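Local structure of ferritin (Pseudo-nitzschia multiseries, 3E6S) at the interface of chains A and B. The protein oxidises ferrous iron with dioxygen and probably stores the ferric product as a mineral within a hollow shell of 24 copies. Sequence-based numbering; all coordinates share one arbitrary frame. Chains: chain A/B, Ferritin.

The interface of chains A and B. Residues chain A 113, 115; chain B 103, 106-107, 110, 118, 125.
The short turn between helices 84-111 and 115-145 of one ferritin four-helix bundle meets the same two helices of a neighbouring subunit, with A:Phe115, the first residue of its helix, as the inserted group. It points from the helix start into the groove between B helices 84-111 and 115-145, its CG anti to the carbonyl carbon and beside the backbone N (chi1 -65°), and 116 Å² of its surface is hidden by chain B. The phenyl ring lies flat on B:Ala106, whose methyl CB sits beneath the ring centre, 3.5 Å from the centroid, a CH-pi contact. The ring tip reaches along helix 84-111: CZ comes 3.8 Å from B:Glu107 CA and 4.0 Å from B:Ser110 CB, while B:Met118 SD stands more loosely beside CE1. At the root of the side chain, A:Phe115 CB rests over one face of the B:His125 imidazole, nearer its rim, 3.6 Å from NE2. B:Leu103 passes the phenylalanine in the opposite direction and lays its CD2 methyl 4.0 Å from that same CB, so the base of the side chain is flanked by an imidazole face and a leucine methyl. Beyond the apolar patch, B:Glu107 leaves its helix with CG anti to the backbone N (chi1 177°), then folds at chi2, which turns its carboxylate against one face of the A:His113 imidazole, the two planes 47° apart and so not stacked parallel. B:Glu107 OE1 stands over A:His113 ND1, 3.0 Å away and roughly perpendicular to the ring, so an in-plane N-H cannot point at it; the contact is on the face, perhaps electrostatically attractive if the imidazole is protonated. The same OE1 lies in plane at the edge of the A:Phe115 ring, 3.6 Å from CZ, where it faces the weakly positive rim. By seating an aromatic plug in the neighbour's helix groove, with a polar contact alongside, this patch contributes to subunit packing in the 24-subunit ferritin shell.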
# COMPACT_ATOMS: atom_id res chain seq x y z
N HIS A 113 47.10 -13.48 -34.76
CA HIS A 113 46.35 -14.40 -33.90
C HIS A 113 46.00 -13.75 -32.56
O HIS A 113 46.00 -14.39 -31.52
CB HIS A 113 47.14 -15.71 -33.65
CG HIS A 113 47.67 -16.35 -34.91
ND1 HIS A 113 46.91 -16.49 -36.05
CD2 HIS A 113 48.88 -16.88 -35.19
CE1 HIS A 113 47.63 -17.08 -36.99
NE2 HIS A 113 48.83 -17.33 -36.49
N PHE A 115 43.34 -13.09 -30.76
CA PHE A 115 41.93 -13.37 -30.61
C PHE A 115 41.23 -12.43 -29.61
O PHE A 115 40.07 -12.13 -29.80
CB PHE A 115 41.72 -14.85 -30.26
CG PHE A 115 42.15 -15.78 -31.38
CD1 PHE A 115 41.30 -16.03 -32.45
CD2 PHE A 115 43.40 -16.37 -31.37
CE1 PHE A 115 41.69 -16.88 -33.51
CE2 PHE A 115 43.80 -17.22 -32.42
CZ PHE A 115 42.95 -17.45 -33.48
N LEU B 103 44.35 -19.37 -26.35
CA LEU B 103 44.82 -18.84 -27.64
C LEU B 103 45.22 -19.96 -28.61
O LEU B 103 44.91 -19.91 -29.81
CB LEU B 103 45.97 -17.83 -27.43
CG LEU B 103 45.51 -16.56 -26.68
CD1 LEU B 103 46.71 -15.62 -26.41
CD2 LEU B 103 44.34 -15.81 -27.40
N ALA B 106 42.01 -21.55 -29.75
CA ALA B 106 41.41 -20.69 -30.79
C ALA B 106 42.12 -20.83 -32.13
O ALA B 106 41.48 -20.83 -33.19
CB ALA B 106 41.42 -19.25 -30.35
N GLU B 107 43.46 -20.88 -32.08
CA GLU B 107 44.25 -21.00 -33.32
C GLU B 107 44.00 -22.32 -34.06
O GLU B 107 43.90 -22.32 -35.30
CB GLU B 107 45.75 -20.83 -33.05
CG GLU B 107 46.61 -21.03 -34.34
CD GLU B 107 46.24 -20.10 -35.53
OE1 GLU B 107 45.55 -19.07 -35.34
OE2 GLU B 107 46.66 -20.41 -36.67
N SER B 110 40.69 -21.87 -35.62
CA SER B 110 40.78 -21.00 -36.76
C SER B 110 41.27 -21.79 -37.99
O SER B 110 40.74 -21.63 -39.11
CB SER B 110 41.72 -19.84 -36.47
OG SER B 110 41.85 -19.03 -37.63
N MET B 118 35.38 -20.87 -32.18
CA MET B 118 35.94 -19.53 -32.00
C MET B 118 34.93 -18.56 -31.34
O MET B 118 35.28 -17.76 -30.47
CB MET B 118 36.46 -18.94 -33.34
CG MET B 118 37.73 -19.64 -33.85
SD MET B 118 38.28 -18.77 -35.35
CE MET B 118 37.26 -19.56 -36.56
N HIS B 125 38.38 -15.24 -23.87
CA HIS B 125 39.56 -14.45 -24.19
C HIS B 125 39.48 -13.09 -23.47
O HIS B 125 40.47 -12.61 -22.93
CB HIS B 125 39.72 -14.15 -25.69
CG HIS B 125 39.85 -15.36 -26.56
ND1 HIS B 125 40.77 -16.36 -26.33
CD2 HIS B 125 39.22 -15.69 -27.72
CE1 HIS B 125 40.67 -17.27 -27.28
NE2 HIS B 125 39.73 -16.89 -28.13